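Local coordinates for glutathione S-transferase family protein (Pseudomonas putida, PDB 3LXZ) that probably conjugates reduced glutathione to a wide range of foreign and endogenous hydrophobic electrophiles, at residues A[99-111]-A[122-134]. Numbering follows the deposited sequence.
Sequences LYIELPARTCYAE and IKEKARADLLAGF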
ATOM      1  N   LEU A  99      -2.462   2.264   4.737  1.00 14.78           N
ATOM      2  CA  LEU A  99      -2.197   3.549   4.091  1.00 14.87           C
ATOM      3  C   LEU A  99      -2.849   4.693   4.861  1.00 14.35           C
ATOM      4  O   LEU A  99      -2.369   5.824   4.796  1.00 14.40           O
ATOM      5  CB  LEU A  99      -2.786   3.560   2.665  1.00 15.64           C
ATOM      6  CG  LEU A  99      -1.886   3.038   1.532  1.00 20.21           C
ATOM      7  CD1 LEU A  99      -1.432   1.673   1.822  1.00 25.50           C
ATOM      8  CD2 LEU A  99      -2.556   3.112   0.146  1.00 22.58           C
ATOM      9  N   TYR A 100      -3.943   4.418   5.562  1.00 13.54           N
ATOM     10  CA  TYR A 100      -4.735   5.537   6.090  1.00 13.72           C
ATOM     11  C   TYR A 100      -4.714   5.640   7.588  1.00 13.73           C
ATOM     12  O   TYR A 100      -5.226   6.635   8.155  1.00 15.08           O
ATOM     13  CB  TYR A 100      -6.188   5.530   5.560  1.00 13.30           C
ATOM     14  CG  TYR A 100      -6.217   5.374   4.060  1.00 14.21           C
ATOM     15  CD1 TYR A 100      -5.468   6.225   3.248  1.00 13.68           C
ATOM     16  CD2 TYR A 100      -6.928   4.342   3.479  1.00 14.85           C
ATOM     17  CE1 TYR A 100      -5.441   6.056   1.849  1.00 16.15           C
ATOM     18  CE2 TYR A 100      -6.926   4.154   2.105  1.00 16.12           C
ATOM     19  CZ  TYR A 100      -6.174   5.015   1.297  1.00 15.73           C
ATOM     20  OH  TYR A 100      -6.199   4.797  -0.060  1.00 18.19           O
ATOM     21  N   ILE A 101      -4.081   4.670   8.239  1.00 13.51           N
ATOM     22  CA  ILE A 101      -3.900   4.722   9.708  1.00 13.18           C
ATOM     23  C   ILE A 101      -2.434   4.567  10.063  1.00 13.27           C
ATOM     24  O   ILE A 101      -1.844   5.476  10.639  1.00 14.70           O
ATOM     25  CB  ILE A 101      -4.800   3.729  10.467  1.00 12.47           C
ATOM     26  CG1 ILE A 101      -6.276   4.124  10.263  1.00 14.39           C
ATOM     27  CG2 ILE A 101      -4.400   3.695  11.955  1.00 12.81           C
ATOM     28  CD1 ILE A 101      -7.260   3.283  11.044  1.00 14.10           C
ATOM     29  N   GLU A 102      -1.814   3.463   9.643  1.00 13.48           N
ATOM     30  CA  GLU A 102      -0.419   3.234  10.023  1.00 14.37           C
ATOM     31  C   GLU A 102       0.578   4.296   9.488  1.00 14.54           C
ATOM     32  O   GLU A 102       1.344   4.865  10.257  1.00 14.94           O
ATOM     33  CB  GLU A 102       0.020   1.823   9.651  1.00 13.85           C
ATOM     34  CG  GLU A 102       1.202   1.302  10.591  1.00 17.86           C
ATOM     35  CD  GLU A 102       2.573   1.951  10.381  1.00 18.73           C
ATOM     36  OE1 GLU A 102       2.931   2.325   9.226  1.00 20.98           O
ATOM     37  OE2 GLU A 102       3.330   2.036  11.385  1.00 17.28           O
ATOM     38  N   LEU A 103       0.551   4.564   8.177  1.00 15.27           N
ATOM     39  CA  LEU A 103       1.481   5.522   7.586  1.00 15.42           C
ATOM     40  C   LEU A 103       1.309   6.931   8.127  1.00 15.75           C
ATOM     41  O   LEU A 103       2.304   7.555   8.511  1.00 16.70           O
ATOM     42  CB  LEU A 103       1.454   5.518   6.052  1.00 15.23           C
ATOM     43  CG  LEU A 103       1.902   4.178   5.401  1.00 16.76           C
ATOM     44  CD1 LEU A 103       1.980   4.402   3.891  1.00 19.48           C
ATOM     45  CD2 LEU A 103       3.224   3.669   5.965  1.00 17.73           C
ATOM     46  N   PRO A 104       0.068   7.437   8.213  1.00 16.63           N
ATOM     47  CA  PRO A 104       0.016   8.767   8.828  1.00 16.56           C
ATOM     48  C   PRO A 104       0.478   8.799  10.292  1.00 16.38           C
ATOM     49  O   PRO A 104       1.127   9.761  10.701  1.00 17.23           O
ATOM     50  CB  PRO A 104      -1.449   9.182   8.721  1.00 16.40           C
ATOM     51  CG  PRO A 104      -2.183   8.044   8.220  1.00 18.53           C
ATOM     52  CD  PRO A 104      -1.252   6.971   7.749  1.00 15.68           C
ATOM     53  N   ALA A 105       0.121   7.809  11.097  1.00 15.97           N
ATOM     54  CA  ALA A 105       0.638   7.763  12.472  1.00 17.15           C
ATOM     55  C   ALA A 105       2.165   7.738  12.513  1.00 17.45           C
ATOM     56  O   ALA A 105       2.782   8.409  13.370  1.00 16.61           O
ATOM     57  CB  ALA A 105       0.069   6.589  13.234  1.00 18.28           C
ATOM     58  N   ARG A 106       2.761   6.974  11.588  1.00 17.31           N
ATOM     59  CA  ARG A 106       4.210   6.800  11.479  1.00 17.69           C
ATOM     60  C   ARG A 106       4.927   8.158  11.320  1.00 18.36           C
ATOM     61  O   ARG A 106       6.044   8.328  11.820  1.00 17.50           O
ATOM     62  CB  ARG A 106       4.557   5.813  10.364  1.00 17.35           C
ATOM     63  CG  ARG A 106       6.059   5.540  10.097  1.00 16.93           C
ATOM     64  CD  ARG A 106       6.231   4.303   9.176  1.00 19.76           C
ATOM     65  NE  ARG A 106       5.924   3.053   9.900  1.00 20.38           N
ATOM     66  CZ  ARG A 106       6.790   2.434  10.707  1.00 20.47           C
ATOM     67  NH1 ARG A 106       6.448   1.326  11.355  1.00 20.76           N
ATOM     68  NH2 ARG A 106       8.018   2.932  10.878  1.00 21.01           N
ATOM     69  N   THR A 107       4.248   9.122  10.696  1.00 19.50           N
ATOM     70  CA  THR A 107       4.838  10.461  10.502  1.00 19.83           C
ATOM     71  C   THR A 107       5.060  11.153  11.839  1.00 21.09           C
ATOM     72  O   THR A 107       5.847  12.117  11.923  1.00 21.57           O
ATOM     73  CB  THR A 107       4.033  11.386   9.545  1.00 20.93           C
ATOM     74  OG1 THR A 107       2.769  11.761  10.132  1.00 18.68           O
ATOM     75  CG2 THR A 107       3.853  10.751   8.143  1.00 19.65           C
ATOM     76  N   CYS A 108       4.370  10.668  12.875  1.00 20.70           N
ATOM     77  CA  CYS A 108       4.494  11.259  14.183  1.00 21.69           C
ATOM     78  C   CYS A 108       5.204  10.385  15.197  1.00 21.91           C
ATOM     79  O   CYS A 108       5.221  10.746  16.367  1.00 22.51           O
ATOM     80  CB  CYS A 108       3.124  11.648  14.724  1.00 21.94           C
ATOM     81  SG  CYS A 108       2.333  12.964  13.783  1.00 23.27           S
ATOM     82  N   TYR A 109       5.779   9.246  14.780  1.00 21.77           N
ATOM     83  CA  TYR A 109       6.468   8.366  15.750  1.00 21.83           C
ATOM     84  C   TYR A 109       7.708   9.040  16.347  1.00 23.10           C
ATOM     85  O   TYR A 109       8.074   8.765  17.497  1.00 23.58           O
ATOM     86  CB  TYR A 109       6.869   7.002  15.162  1.00 21.87           C
ATOM     87  CG  TYR A 109       5.731   6.050  14.777  1.00 21.06           C
ATOM     88  CD1 TYR A 109       4.412   6.259  15.192  1.00 18.50           C
ATOM     89  CD2 TYR A 109       6.008   4.915  14.019  1.00 20.13           C
ATOM     90  CE1 TYR A 109       3.391   5.367  14.813  1.00 20.26           C
ATOM     91  CE2 TYR A 109       5.006   4.005  13.654  1.00 22.76           C
ATOM     92  CZ  TYR A 109       3.698   4.232  14.052  1.00 20.48           C
ATOM     93  OH  TYR A 109       2.723   3.337  13.644  1.00 19.90           O
ATOM     94  N   ALA A 110       8.333   9.936  15.574  1.00 23.49           N
ATOM     95  CA  ALA A 110       9.453  10.714  16.095  1.00 24.89           C
ATOM     96  C   ALA A 110       9.085  11.381  17.416  1.00 25.18           C
ATOM     97  O   ALA A 110       9.855  11.322  18.364  1.00 26.06           O
ATOM     98  CB  ALA A 110       9.932  11.734  15.077  1.00 24.26           C
ATOM     99  N   GLU A 111       7.909  11.995  17.486  1.00 27.08           N
ATOM    100  CA  GLU A 111       7.478  12.711  18.680  1.00 28.38           C
ATOM    101  C   GLU A 111       6.921  11.778  19.751  1.00 29.56           C
ATOM    102  O   GLU A 111       7.274  11.894  20.933  1.00 29.78           O
ATOM    103  CB  GLU A 111       6.457  13.785  18.337  1.00 28.16           C
ATOM    104  CG  GLU A 111       6.096  14.663  19.532  1.00 30.40           C
ATOM    105  CD  GLU A 111       5.303  15.894  19.154  1.00 32.51           C
ATOM    106  OE1 GLU A 111       4.442  16.293  19.957  1.00 33.25           O
ATOM    107  OE2 GLU A 111       5.532  16.466  18.062  1.00 35.36           O
ATOM    108  N   ILE A 122       3.291  18.806   9.571  1.00 22.93           N
ATOM    109  CA  ILE A 122       3.230  17.350   9.556  1.00 23.18           C
ATOM    110  C   ILE A 122       2.154  16.867  10.544  1.00 22.87           C
ATOM    111  O   ILE A 122       1.408  15.920  10.253  1.00 23.03           O
ATOM    112  CB  ILE A 122       4.621  16.731   9.860  1.00 22.31           C
ATOM    113  CG1 ILE A 122       5.556  16.920   8.659  1.00 23.92           C
ATOM    114  CG2 ILE A 122       4.485  15.213  10.191  1.00 22.92           C
ATOM    115  CD1 ILE A 122       7.068  16.682   8.953  1.00 29.02           C
ATOM    116  N   LYS A 123       2.043  17.536  11.684  1.00 23.67           N
ATOM    117  CA  LYS A 123       1.014  17.185  12.691  1.00 23.97           C
ATOM    118  C   LYS A 123      -0.408  17.423  12.179  1.00 24.55           C
ATOM    119  O   LYS A 123      -1.297  16.553  12.313  1.00 23.52           O
ATOM    120  CB  LYS A 123       1.275  17.932  14.020  1.00 25.40           C
ATOM    121  CG  LYS A 123       2.446  17.326  14.827  1.00 28.05           C
ATOM    122  CD  LYS A 123       2.525  17.858  16.262  1.00 31.65           C
ATOM    123  CE  LYS A 123       3.453  19.059  16.387  1.00 33.25           C
ATOM    124  NZ  LYS A 123       4.173  19.054  17.720  1.00 35.59           N
ATOM    125  N   GLU A 124      -0.613  18.593  11.573  1.00 24.05           N
ATOM    126  CA  GLU A 124      -1.890  18.955  10.960  1.00 24.70           C
ATOM    127  C   GLU A 124      -2.317  17.915   9.952  1.00 23.54           C
ATOM    128  O   GLU A 124      -3.468  17.503   9.953  1.00 21.84           O
ATOM    129  CB  GLU A 124      -1.813  20.311  10.258  1.00 25.80           C
ATOM    130  CG  GLU A 124      -1.599  21.444  11.213  1.00 31.62           C
ATOM    131  CD  GLU A 124      -1.364  22.818  10.555  1.00 38.97           C
ATOM    132  OE1 GLU A 124      -1.108  22.927   9.313  1.00 40.72           O
ATOM    133  OE2 GLU A 124      -1.443  23.796  11.330  1.00 42.28           O
ATOM    134  N   LYS A 125      -1.387  17.503   9.090  1.00 23.42           N
ATOM    135  CA  LYS A 125      -1.714  16.559   8.046  1.00 23.10           C
ATOM    136  C   LYS A 125      -2.027  15.191   8.672  1.00 22.28           C
ATOM    137  O   LYS A 125      -2.988  14.540   8.274  1.00 22.04           O
ATOM    138  CB  LYS A 125      -0.609  16.511   6.971  1.00 24.51           C
ATOM    139  CG  LYS A 125      -0.820  15.514   5.836  1.00 28.44           C
ATOM    140  CD  LYS A 125      -2.248  15.559   5.266  1.00 33.06           C
ATOM    141  CE  LYS A 125      -2.359  14.822   3.940  1.00 35.30           C
ATOM    142  NZ  LYS A 125      -2.054  15.704   2.805  1.00 35.75           N
ATOM    143  N   ALA A 126      -1.244  14.778   9.665  1.00 20.63           N
ATOM    144  CA  ALA A 126      -1.509  13.523  10.356  1.00 20.47           C
ATOM    145  C   ALA A 126      -2.865  13.500  11.031  1.00 20.07           C
ATOM    146  O   ALA A 126      -3.570  12.508  10.953  1.00 19.76           O
ATOM    147  CB  ALA A 126      -0.413  13.174  11.345  1.00 20.02           C
ATOM    148  N   ARG A 127      -3.242  14.580  11.697  1.00 19.10           N
ATOM    149  CA  ARG A 127      -4.567  14.639  12.307  1.00 18.80           C
ATOM    150  C   ARG A 127      -5.693  14.438  11.275  1.00 18.96           C
ATOM    151  O   ARG A 127      -6.588  13.636  11.487  1.00 19.18           O
ATOM    152  CB  ARG A 127      -4.762  15.976  13.038  1.00 19.18           C
ATOM    153  CG  ARG A 127      -6.148  16.106  13.762  1.00 20.95           C
ATOM    154  CD  ARG A 127      -6.385  17.536  14.278  1.00 24.85           C
ATOM    155  NE  ARG A 127      -5.229  17.972  15.040  1.00 29.50           N
ATOM    156  CZ  ARG A 127      -5.101  17.842  16.355  1.00 32.70           C
ATOM    157  NH1 ARG A 127      -6.089  17.319  17.084  1.00 35.77           N
ATOM    158  NH2 ARG A 127      -3.989  18.256  16.944  1.00 32.65           N
ATOM    159  N   ALA A 128      -5.638  15.151  10.148  1.00 18.53           N
ATOM    160  CA  ALA A 128      -6.686  15.019   9.141  1.00 18.21           C
ATOM    161  C   ALA A 128      -6.665  13.588   8.561  1.00 19.15           C
ATOM    162  O   ALA A 128      -7.725  12.957   8.384  1.00 18.88           O
ATOM    163  CB  ALA A 128      -6.510  16.078   8.027  1.00 18.95           C
ATOM    164  N   ASP A 129      -5.470  13.082   8.276  1.00 18.59           N
ATOM    165  CA  ASP A 129      -5.339  11.729   7.689  1.00 18.26           C
ATOM    166  C   ASP A 129      -5.847  10.627   8.635  1.00 18.19           C
ATOM    167  O   ASP A 129      -6.526   9.683   8.190  1.00 17.75           O
ATOM    168  CB  ASP A 129      -3.896  11.441   7.267  1.00 17.68           C
ATOM    169  CG  ASP A 129      -3.492  12.155   6.000  1.00 21.21           C
ATOM    170  OD1 ASP A 129      -4.363  12.624   5.232  1.00 24.31           O
ATOM    171  OD2 ASP A 129      -2.270  12.214   5.739  1.00 23.45           O
ATOM    172  N   LEU A 130      -5.513  10.742   9.921  1.00 17.25           N
ATOM    173  CA  LEU A 130      -5.967   9.769  10.924  1.00 17.61           C
ATOM    174  C   LEU A 130      -7.452   9.821  11.196  1.00 17.95           C
ATOM    175  O   LEU A 130      -8.131   8.788  11.263  1.00 18.94           O
ATOM    176  CB  LEU A 130      -5.193   9.906  12.220  1.00 17.17           C
ATOM    177  CG  LEU A 130      -3.797   9.308  12.056  1.00 18.07           C
ATOM    178  CD1 LEU A 130      -2.873   9.763  13.126  1.00 18.04           C
ATOM    179  CD2 LEU A 130      -3.921   7.797  12.049  1.00 16.41           C
ATOM    180  N   LEU A 131      -7.973  11.032  11.320  1.00 18.22           N
ATOM    181  CA  LEU A 131      -9.407  11.184  11.421  1.00 19.41           C
ATOM    182  C   LEU A 131     -10.101  10.517  10.221  1.00 19.18           C
ATOM    183  O   LEU A 131     -11.106   9.838  10.385  1.00 20.11           O
ATOM    184  CB  LEU A 131      -9.789  12.661  11.504  1.00 19.71           C
ATOM    185  CG  LEU A 131      -9.546  13.310  12.857  1.00 19.97           C
ATOM    186  CD1 LEU A 131     -10.009  14.780  12.785  1.00 24.10           C
ATOM    187  CD2 LEU A 131     -10.292  12.584  14.031  1.00 22.29           C
ATOM    188  N   ALA A 132      -9.565  10.698   9.016  1.00 18.16           N
ATOM    189  CA  ALA A 132     -10.225  10.088   7.859  1.00 18.26           C
ATOM    190  C   ALA A 132     -10.024   8.568   7.846  1.00 17.39           C
ATOM    191  O   ALA A 132     -10.921   7.801   7.462  1.00 17.59           O
ATOM    192  CB  ALA A 132      -9.738  10.737   6.543  1.00 17.19           C
ATOM    193  N   GLY A 133      -8.860   8.129   8.308  1.00 16.90           N
ATOM    194  CA  GLY A 133      -8.535   6.706   8.258  1.00 16.44           C
ATOM    195  C   GLY A 133      -9.383   5.926   9.235  1.00 17.22           C
ATOM    196  O   GLY A 133      -9.872   4.824   8.932  1.00 16.97           O
ATOM    197  N   PHE A 134      -9.556   6.489  10.421  1.00 16.69           N
ATOM    198  CA  PHE A 134     -10.432   5.883  11.428  1.00 15.90           C
ATOM    199  C   PHE A 134     -11.899   5.901  10.980  1.00 16.61           C
ATOM    200  O   PHE A 134     -12.623   4.927  11.229  1.00 15.94           O
ATOM    201  CB  PHE A 134     -10.240   6.542  12.808  1.00 17.09           C
ATOM    202  CG  PHE A 134      -9.100   5.953  13.578  1.00 15.78           C
ATOM    203  CD1 PHE A 134      -9.237   4.701  14.170  1.00 16.21           C
ATOM    204  CD2 PHE A 134      -7.879   6.611  13.683  1.00 18.04           C
ATOM    205  CE1 PHE A 134      -8.166   4.104  14.877  1.00 16.28           C
ATOM    206  CE2 PHE A 134      -6.801   6.023  14.422  1.00 19.22           C
ATOM    207  CZ  PHE A 134      -6.950   4.765  15.004  1.00 18.79           C
TER
HETATM  208  O   HOH W   1       1.672  13.735   8.428  1.00 20.25           O
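Ile101 and Phe134 meet in a CH-pi contact: CD1 of Ile101 stands 3.9 Å from the centroid of the Phe134 ring and 9° off its normal, over the face. The Ile101 and Leu130 side chains cross at about a right angle, and CG2 of Ile101, anti to the backbone N, reaches Leu130 CD2 and Phe134 CZ. Leu130 reaches back with both methyls, CD1 against Ala105 and CD2 against Ile101 O, while Pro104 CB lies 3.6 Å from Asp129 CB. Cys108 SG packs on Ala126 CB at 3.7 Å. The segment axes of 99-106 and 122-134 approach to 7.9 Å at 156°, nearly antiparallel. Gly133, with no side chain on this close-packed side, brings its CA to 3.3 Å from Tyr100 O in a CA-H...O contact with 158° at the hydrogen.

Polar links lie around Thr107 and Glu111. Thr107 OG1 donates to Pro104 O at 2.6 Å, in the carbonyl plane, and accepts from a water that also donates to Ile122 O, joining the two segments. The extended Glu111 presents the syn lone pair of OE2 to Lys123 NZ at 2.9 Å, a salt bridge; the same oxygen accepts from Val118 N.

Tyr100 OH hydrogen-bonds Glu62 of the second subunit, placing this pair beside the dimer interface. Antiparallel packing of helices 84-106 and 120-140 is characteristic of the all-helical C-terminal domain of glutathione S-transferases, and the first helix carries Arg106, a glutathione-binding residue.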